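Signal recognition particle receptor subunit beta (Mus musculus, PDB 2FH5) binds GTP as the membrane-bound partner in the signal recognition particle receptor, which directs nascent secretory proteins to the endoplasmic reticulum. Local coordinates at residues B[19-24]-B[36-41]; B[67-72]-B[102-107]; B[183-188]-B[207-212]. All blocks are in the same frame, centred on the assembly; numbering follows the deposited sequence.

Interaction 1 (B[19-24]-B[36-41]); sequences GKTLLF and QTSITD. With MG (magnesium ion), chain C; GTP (guanosine-5'-triphosphate), chain D.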
# COMPACT_ATOMS: atom_id res chain seq x y z
N GLY B 19 -5.14 3.86 1.21
CA GLY B 19 -4.15 4.74 0.61
C GLY B 19 -2.84 4.87 1.38
O GLY B 19 -2.11 5.84 1.20
N LYS B 20 -2.54 3.90 2.23
CA LYS B 20 -1.33 3.98 3.06
C LYS B 20 -0.06 4.07 2.25
O LYS B 20 0.77 4.93 2.51
CB LYS B 20 -1.23 2.77 4.03
CG LYS B 20 -2.40 2.67 5.04
CD LYS B 20 -2.35 1.36 5.87
CE LYS B 20 -2.45 0.10 5.01
NZ LYS B 20 -3.72 0.02 4.23
N THR B 21 0.08 3.21 1.24
CA THR B 21 1.29 3.23 0.45
C THR B 21 1.43 4.47 -0.39
O THR B 21 2.53 4.98 -0.52
CB THR B 21 1.39 1.98 -0.41
OG1 THR B 21 1.37 0.84 0.44
CG2 THR B 21 2.73 1.94 -1.17
N LEU B 22 0.33 4.96 -0.98
CA LEU B 22 0.44 6.16 -1.80
C LEU B 22 0.81 7.36 -0.93
O LEU B 22 1.63 8.16 -1.34
CB LEU B 22 -0.83 6.43 -2.58
CG LEU B 22 -0.59 7.54 -3.62
CD1 LEU B 22 0.62 7.21 -4.44
CD2 LEU B 22 -1.79 7.71 -4.56
N LEU B 23 0.23 7.49 0.28
CA LEU B 23 0.58 8.61 1.16
C LEU B 23 2.06 8.52 1.49
O LEU B 23 2.77 9.51 1.46
CB LEU B 23 -0.20 8.56 2.47
CG LEU B 23 -1.64 9.04 2.44
CD1 LEU B 23 -2.25 8.88 3.80
CD2 LEU B 23 -1.66 10.50 2.01
N PHE B 24 2.49 7.31 1.82
CA PHE B 24 3.88 7.01 2.16
C PHE B 24 4.78 7.53 1.03
O PHE B 24 5.78 8.20 1.28
CB PHE B 24 3.98 5.49 2.35
CG PHE B 24 5.36 4.96 2.62
CD1 PHE B 24 5.92 5.04 3.88
CD2 PHE B 24 6.04 4.25 1.64
CE1 PHE B 24 7.16 4.40 4.17
CE2 PHE B 24 7.28 3.61 1.91
CZ PHE B 24 7.82 3.69 3.18
N GLN B 36 0.21 -1.80 -5.75
CA GLN B 36 -0.61 -3.00 -5.71
C GLN B 36 -0.78 -3.29 -4.22
O GLN B 36 -0.06 -2.73 -3.38
CB GLN B 36 0.11 -4.17 -6.37
CG GLN B 36 0.47 -3.96 -7.86
CD GLN B 36 -0.73 -3.88 -8.81
OE1 GLN B 36 -0.57 -3.58 -9.97
NE2 GLN B 36 -1.92 -4.16 -8.30
N THR B 37 -1.72 -4.15 -3.88
CA THR B 37 -1.90 -4.54 -2.50
C THR B 37 -0.56 -4.97 -1.89
O THR B 37 0.16 -5.80 -2.46
CB THR B 37 -2.90 -5.70 -2.41
OG1 THR B 37 -4.14 -5.26 -2.96
CG2 THR B 37 -3.14 -6.14 -0.98
N SER B 38 -0.24 -4.39 -0.73
CA SER B 38 1.00 -4.65 -0.02
C SER B 38 0.98 -5.97 0.73
O SER B 38 -0.01 -6.29 1.37
CB SER B 38 1.27 -3.53 0.99
OG SER B 38 1.53 -2.31 0.34
N ILE B 39 2.08 -6.73 0.67
CA ILE B 39 2.12 -7.99 1.40
C ILE B 39 3.12 -8.02 2.56
O ILE B 39 3.14 -8.97 3.34
CB ILE B 39 2.29 -9.21 0.44
CG1 ILE B 39 3.70 -9.29 -0.11
CG2 ILE B 39 1.35 -9.08 -0.75
CD1 ILE B 39 3.83 -10.42 -1.11
N THR B 40 3.98 -7.01 2.66
CA THR B 40 4.91 -6.84 3.79
C THR B 40 4.97 -5.35 4.08
O THR B 40 4.47 -4.53 3.32
CB THR B 40 6.39 -7.28 3.57
OG1 THR B 40 6.92 -6.66 2.40
CG2 THR B 40 6.52 -8.77 3.50
N ASP B 41 5.61 -5.01 5.18
CA ASP B 41 5.78 -3.63 5.56
C ASP B 41 6.93 -3.03 4.77
O ASP B 41 7.77 -3.75 4.25
CB ASP B 41 6.15 -3.57 7.03
CG ASP B 41 7.35 -4.44 7.33
OD1 ASP B 41 7.20 -5.69 7.41
OD2 ASP B 41 8.47 -3.90 7.47
MG MG C . -0.08 -0.73 0.68
PG GTP D . -3.00 -2.11 1.18
O1G GTP D . -3.86 -3.13 0.62
O2G GTP D . -1.57 -2.25 0.76
O3G GTP D . -3.13 -2.05 2.71
O3B GTP D . -3.61 -0.67 0.45
PB GTP D . -3.07 0.75 0.65
O1B GTP D . -3.79 1.42 1.78
O2B GTP D . -1.57 0.83 0.82
O3A GTP D . -3.58 1.41 -0.71
PA GTP D . -2.76 2.15 -1.84
O1A GTP D . -1.89 3.15 -1.31
O2A GTP D . -2.03 1.14 -2.69
O5' GTP D . -3.98 2.85 -2.56
C5' GTP D . -4.97 2.03 -3.16
C4' GTP D . -5.50 2.72 -4.41
O4' GTP D . -6.09 4.00 -4.09
C3' GTP D . -4.42 3.05 -5.45
O3' GTP D . -4.92 2.82 -6.80
C2' GTP D . -4.12 4.49 -5.19
O2' GTP D . -3.45 5.19 -6.26
C1' GTP D . -5.48 5.07 -4.79
N9 GTP D . -5.41 6.19 -3.87
C8 GTP D . -4.66 6.25 -2.69
N7 GTP D . -4.84 7.42 -2.08
C5 GTP D . -5.75 8.15 -2.88
C6 GTP D . -6.33 9.43 -2.77
O6 GTP D . -6.19 10.27 -1.90
N1 GTP D . -7.22 9.83 -3.80
C2 GTP D . -7.53 9.03 -4.89
N2 GTP D . -8.38 9.51 -5.84
N3 GTP D . -6.97 7.80 -4.98
C4 GTP D . -6.09 7.38 -3.99
O HOH W 1 -0.36 -0.56 -1.39
O HOH W 2 0.18 -0.78 2.76
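Thr21 and Ser38 meet at a magnesium ion: OG1 of Thr21 and OG of Ser38 lie 3.2 Å apart as neighbouring ligands, not as a hydrogen-bonded pair. Ser38 OG binds the metal at 2.3 Å, directly across from GTP O2B, while Thr21 OG1 faces GTP O2G through the ion. Two waters fill the remaining, opposed positions and complete an octahedron. In both residues the hydroxyl stands anti to the carbonyl carbon (chi1 -58° for Thr21, -66° for Ser38), which turns its oxygen in to the ion. Each main chain also grips the phosphate oxygen next to its own hydroxyl: Thr21 N bonds GTP O2B at 2.9 Å and Ser38 N bonds GTP O2G with an N-H...O angle of 160°. Lys20 NZ, brought round by bends at chi3 and chi4, bridges GTP O3G (2.6 Å) and O1B (2.8 Å), where its charge would offset that of the triphosphate. Water 1 links the loop to the nucleotide, donating to Gln36 O at 3.0 Å and to GTP O2A. In the second shell, Asp60 is hydrogen-bonded to Thr21 OG1, and the backbone of a second protein chain to Ser38 OG. A P-loop at the start of helix 20-29 and a first switch loop closed on the gamma-phosphate are characteristic of small GTPases in the GTP-bound state.

Interaction 2 (B[67-72]-B[102-107]); sequences LRFQLL and LYQVLI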
# COMPACT_ATOMS: atom_id res chain seq x y z
N LEU B 67 -2.70 -10.00 7.91
CA LEU B 67 -1.39 -9.44 8.29
C LEU B 67 -1.43 -8.20 9.17
O LEU B 67 -0.44 -7.85 9.78
CB LEU B 67 -0.62 -9.03 7.05
CG LEU B 67 -0.25 -9.98 5.93
CD1 LEU B 67 0.21 -9.16 4.73
CD2 LEU B 67 0.87 -10.91 6.42
N ARG B 68 -2.57 -7.52 9.22
CA ARG B 68 -2.63 -6.27 9.94
C ARG B 68 -2.21 -6.31 11.40
O ARG B 68 -1.40 -5.49 11.82
CB ARG B 68 -4.03 -5.63 9.80
CG ARG B 68 -5.13 -6.40 10.50
CD ARG B 68 -6.46 -5.67 10.41
NE ARG B 68 -6.85 -5.49 9.03
CZ ARG B 68 -8.10 -5.44 8.61
NH1 ARG B 68 -9.09 -5.57 9.48
NH2 ARG B 68 -8.36 -5.25 7.32
N PHE B 69 -2.74 -7.26 12.17
CA PHE B 69 -2.40 -7.33 13.60
C PHE B 69 -1.05 -7.95 13.88
O PHE B 69 -0.33 -7.51 14.77
CB PHE B 69 -3.49 -8.07 14.36
CG PHE B 69 -4.83 -7.45 14.20
CD1 PHE B 69 -5.07 -6.15 14.65
CD2 PHE B 69 -5.84 -8.13 13.53
CE1 PHE B 69 -6.30 -5.52 14.43
CE2 PHE B 69 -7.09 -7.52 13.30
CZ PHE B 69 -7.31 -6.21 13.75
N GLN B 70 -0.70 -8.98 13.12
CA GLN B 70 0.59 -9.61 13.30
C GLN B 70 1.67 -8.52 13.20
O GLN B 70 2.56 -8.44 14.05
CB GLN B 70 0.80 -10.67 12.22
CG GLN B 70 2.09 -11.46 12.39
CD GLN B 70 2.81 -11.70 11.07
OE1 GLN B 70 2.21 -12.14 10.08
NE2 GLN B 70 4.12 -11.41 11.05
N LEU B 71 1.57 -7.66 12.19
CA LEU B 71 2.55 -6.59 12.01
C LEU B 71 2.39 -5.37 12.91
O LEU B 71 3.39 -4.73 13.22
CB LEU B 71 2.61 -6.14 10.55
CG LEU B 71 3.39 -7.10 9.65
CD1 LEU B 71 3.08 -6.85 8.19
CD2 LEU B 71 4.86 -6.93 9.94
N LEU B 72 1.17 -5.03 13.31
CA LEU B 72 1.00 -3.91 14.23
C LEU B 72 1.63 -4.35 15.56
O LEU B 72 2.33 -3.56 16.21
CB LEU B 72 -0.48 -3.55 14.43
CG LEU B 72 -0.82 -2.45 15.47
CD1 LEU B 72 -0.12 -1.13 15.17
CD2 LEU B 72 -2.31 -2.22 15.47
N LEU B 102 -10.02 0.10 13.99
CA LEU B 102 -9.60 1.22 14.82
C LEU B 102 -9.71 0.85 16.31
O LEU B 102 -8.83 1.17 17.11
CB LEU B 102 -10.45 2.45 14.49
CG LEU B 102 -10.15 3.71 15.30
CD1 LEU B 102 -8.68 4.11 15.16
CD2 LEU B 102 -11.11 4.81 14.84
N TYR B 103 -10.78 0.15 16.67
CA TYR B 103 -11.00 -0.33 18.05
C TYR B 103 -9.76 -1.04 18.57
O TYR B 103 -9.24 -0.71 19.64
CB TYR B 103 -12.19 -1.30 18.07
CG TYR B 103 -12.59 -1.75 19.46
CD1 TYR B 103 -13.41 -0.96 20.26
CD2 TYR B 103 -12.15 -2.97 19.97
CE1 TYR B 103 -13.78 -1.37 21.54
CE2 TYR B 103 -12.52 -3.38 21.24
CZ TYR B 103 -13.34 -2.59 22.02
OH TYR B 103 -13.73 -3.02 23.26
N GLN B 104 -9.29 -2.04 17.83
CA GLN B 104 -8.08 -2.76 18.21
C GLN B 104 -6.87 -1.84 18.24
O GLN B 104 -5.96 -2.03 19.05
CB GLN B 104 -7.80 -3.92 17.25
CG GLN B 104 -8.13 -5.29 17.82
CD GLN B 104 -9.10 -6.07 16.93
OE1 GLN B 104 -9.25 -7.30 17.07
NE2 GLN B 104 -9.75 -5.37 16.00
N VAL B 105 -6.84 -0.83 17.37
CA VAL B 105 -5.70 0.08 17.35
C VAL B 105 -5.72 0.97 18.60
O VAL B 105 -4.66 1.29 19.16
CB VAL B 105 -5.69 0.95 16.06
CG1 VAL B 105 -4.67 2.08 16.19
CG2 VAL B 105 -5.32 0.07 14.85
N LEU B 106 -6.91 1.37 19.03
CA LEU B 106 -7.07 2.21 20.21
C LEU B 106 -6.66 1.42 21.44
O LEU B 106 -5.91 1.90 22.29
CB LEU B 106 -8.51 2.66 20.35
CG LEU B 106 -8.89 3.70 19.33
CD1 LEU B 106 -10.37 3.97 19.40
CD2 LEU B 106 -8.09 4.96 19.58
N ILE B 107 -7.16 0.20 21.53
CA ILE B 107 -6.80 -0.63 22.65
C ILE B 107 -5.29 -0.85 22.69
O ILE B 107 -4.66 -0.54 23.70
CB ILE B 107 -7.57 -1.95 22.59
CG1 ILE B 107 -8.97 -1.73 23.17
CG2 ILE B 107 -6.82 -3.03 23.33
CD1 ILE B 107 -9.84 -2.95 23.13
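Gln104 lies against the end of the Phe69 ring, and every part of its side chain takes a share in the contact. Its CB approaches Phe69 CE1 to 3.6 Å, and CG stays near the same ring atom at 3.9 Å. The chain then bends at chi2 (125°), which carries the amide past the ring tip: CD lies 3.7 Å from Phe69 CZ, and NE2 comes closer still, 3.4 Å from that atom. The amide plane is inclined 41° to the ring, an oblique meeting in van der Waals contact with no hydrogen bond across the helices.

Phe69 reaches Gln104 because its CG is anti to the carbonyl carbon (chi1 -57°), and the two side chains cross at about a right angle. Arg68 CG sits 3.5 Å above one face of the ring, offset toward the rim, and the ring of Phe101 meets Phe69 with its plane nearly perpendicular. An alanine in place of Gln104 would keep the CB contact with CE1 but remove the amide, which would probably open a gap beside CZ and let the Phe69 ring turn more easily.

About one turn along helix 65-75, and at the next residue of helix 91-110, the pairing is purely apolar. Leu72 CD2 touches Val105 CG2 at 3.8 Å, methyl against methyl, in a deeper part of the interface, where Val105 also rests on Phe84 of the sheet. Arg68, on the helix of Phe69, is hydrogen-bonded to Gly63 O and makes a cation-pi contact with Phe101. Helix 65-75, directly after the GTP-binding Gly63, corresponds to the switch II helix, and its packing beside helix 91-110 on the sheet is a feature of the Ras-like GTPase fold.

Interaction 3 (B[183-188]-B[207-212]); sequences KVEFLE and EKWLAK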
# COMPACT_ATOMS: atom_id res chain seq x y z
N LYS B 183 -3.58 11.27 22.70
CA LYS B 183 -3.70 12.43 21.82
C LYS B 183 -4.30 11.83 20.53
O LYS B 183 -3.74 10.90 19.94
CB LYS B 183 -2.32 13.02 21.52
CG LYS B 183 -1.58 13.60 22.72
CD LYS B 183 -2.22 14.90 23.20
CE LYS B 183 -1.38 15.56 24.28
NZ LYS B 183 -1.98 16.85 24.70
N VAL B 184 -5.46 12.32 20.10
CA VAL B 184 -6.10 11.80 18.92
C VAL B 184 -6.57 12.95 18.06
O VAL B 184 -7.32 13.79 18.54
CB VAL B 184 -7.34 10.92 19.28
CG1 VAL B 184 -8.02 10.44 18.02
CG2 VAL B 184 -6.93 9.74 20.12
N GLU B 185 -6.11 13.02 16.82
CA GLU B 185 -6.54 14.09 15.93
C GLU B 185 -7.08 13.56 14.63
O GLU B 185 -6.78 12.44 14.22
CB GLU B 185 -5.40 15.02 15.59
CG GLU B 185 -4.96 15.91 16.70
CD GLU B 185 -3.74 16.70 16.30
OE1 GLU B 185 -3.78 17.41 15.26
OE2 GLU B 185 -2.74 16.60 17.04
N PHE B 186 -7.89 14.39 13.99
CA PHE B 186 -8.46 14.07 12.70
C PHE B 186 -8.04 15.15 11.73
O PHE B 186 -7.97 16.31 12.10
CB PHE B 186 -9.98 14.08 12.75
CG PHE B 186 -10.58 12.81 13.28
CD1 PHE B 186 -10.58 12.54 14.65
CD2 PHE B 186 -11.21 11.91 12.41
CE1 PHE B 186 -11.21 11.39 15.15
CE2 PHE B 186 -11.84 10.77 12.90
CZ PHE B 186 -11.84 10.51 14.28
N LEU B 187 -7.73 14.76 10.51
CA LEU B 187 -7.41 15.75 9.49
C LEU B 187 -7.82 15.18 8.14
O LEU B 187 -8.15 14.00 8.05
CB LEU B 187 -5.93 16.16 9.53
CG LEU B 187 -4.71 15.30 9.17
CD1 LEU B 187 -4.70 14.96 7.68
CD2 LEU B 187 -3.47 16.09 9.53
N GLU B 188 -7.84 16.01 7.11
CA GLU B 188 -8.21 15.57 5.78
C GLU B 188 -7.00 15.61 4.87
O GLU B 188 -6.04 16.35 5.12
CB GLU B 188 -9.32 16.46 5.23
CG GLU B 188 -10.55 16.48 6.11
CD GLU B 188 -11.61 17.47 5.62
OE1 GLU B 188 -11.23 18.56 5.16
OE2 GLU B 188 -12.82 17.15 5.70
N GLU B 207 1.70 16.70 6.78
CA GLU B 207 3.12 17.02 6.99
C GLU B 207 3.24 17.99 8.17
O GLU B 207 4.22 17.96 8.91
CB GLU B 207 3.74 17.64 5.73
CG GLU B 207 3.63 16.76 4.49
CD GLU B 207 4.48 17.24 3.32
OE1 GLU B 207 5.68 16.91 3.28
OE2 GLU B 207 3.93 17.96 2.45
N LYS B 208 2.23 18.85 8.36
CA LYS B 208 2.26 19.76 9.50
C LYS B 208 2.21 18.92 10.78
O LYS B 208 3.07 19.07 11.64
CB LYS B 208 1.07 20.73 9.46
CG LYS B 208 1.47 22.20 9.35
CD LYS B 208 0.27 23.17 9.45
CE LYS B 208 0.69 24.64 9.22
NZ LYS B 208 -0.43 25.64 9.27
N TRP B 209 1.22 18.03 10.88
CA TRP B 209 1.08 17.16 12.06
C TRP B 209 2.32 16.31 12.29
O TRP B 209 2.79 16.18 13.42
CB TRP B 209 -0.13 16.24 11.90
CG TRP B 209 -0.38 15.31 13.08
CD1 TRP B 209 -1.11 15.58 14.20
CD2 TRP B 209 0.05 13.95 13.21
NE1 TRP B 209 -1.16 14.47 15.01
CE2 TRP B 209 -0.46 13.46 14.43
CE3 TRP B 209 0.82 13.09 12.40
CZ2 TRP B 209 -0.23 12.14 14.86
CZ3 TRP B 209 1.05 11.78 12.84
CH2 TRP B 209 0.52 11.33 14.05
N LEU B 210 2.85 15.71 11.23
CA LEU B 210 4.04 14.89 11.36
C LEU B 210 5.18 15.73 11.93
O LEU B 210 5.94 15.28 12.78
CB LEU B 210 4.44 14.31 10.01
CG LEU B 210 3.69 13.04 9.61
CD1 LEU B 210 3.94 12.75 8.14
CD2 LEU B 210 4.15 11.87 10.47
N ALA B 211 5.29 16.97 11.45
CA ALA B 211 6.31 17.88 11.95
C ALA B 211 6.09 18.10 13.46
O ALA B 211 7.00 17.90 14.29
CB ALA B 211 6.22 19.20 11.21
N LYS B 212 4.87 18.49 13.80
CA LYS B 212 4.46 18.74 15.17
C LYS B 212 4.73 17.60 16.16
O LYS B 212 4.99 17.85 17.33
CB LYS B 212 2.98 19.12 15.17
CG LYS B 212 2.26 18.99 16.49
CD LYS B 212 0.77 19.24 16.28
CE LYS B 212 -0.06 18.81 17.49
NZ LYS B 212 -1.48 19.24 17.32
O HOH W 3 -2.41 13.05 17.82
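Strand 184-188 and helix 207-212 run nearly antiparallel, at 150° with their axes 10.6 Å apart, and Leu187 and Trp209 have the closest CA atoms. Toward the carboxyl end of the helix, Glu185 and Lys212 reach for each other from opposite directions with extended chains. Lys212 NZ donates to Glu185 OE2 at 2.9 Å in a salt bridge, entering from above the carboxylate, 38° out of its plane. Glu185 OE2 also lies in the plane of the indole, at its edge, where Trp209 NE1 donates a second, weak bond (3.3 Å, 122°). Carboxylate and indole planes are steeply inclined to each other, and Glu185 OE1 rests 3.4 Å from Trp209 CD1.

Strand 184-188 is the last strand of the six-stranded sheet in this chain, and helix 204-213 follows it as the final helix of the P-loop GTPase fold, packed against the sheet face beside helix 20-29. The indole is carried inward by CG anti to the backbone N and packs on Leu119, Ala81 and Val83 of neighbouring strands. Leu187, whose CG sits between its backbone N and carbonyl carbon, brings CD2 to 4.1 Å from Trp209 CB, the two side chains crossing at about a right angle. Just before the strand, water 3 spans weakly from Lys183 O to Trp209 NE1.

The three contacts follow one another along the chain, each closing before the next opens, and are built round one sheet. Interactions 1 and 2 have centres 16 Å apart and touch, Leu67 and Leu71 of the helix packing against Ile39 and Asp41 of the magnesium-site loop; the two switch elements are thus neighbours. Interaction 3 lies 20 Å from the centre of either, with interaction 2 on the opposite side of the chain's centre. Strand 79-87 is common ground for all three, its alternate residues serving the helices of interactions 1 and 3 on one face and of interaction 2 on the other. Helices thus pack on both faces, with the nucleotide held at interaction 1.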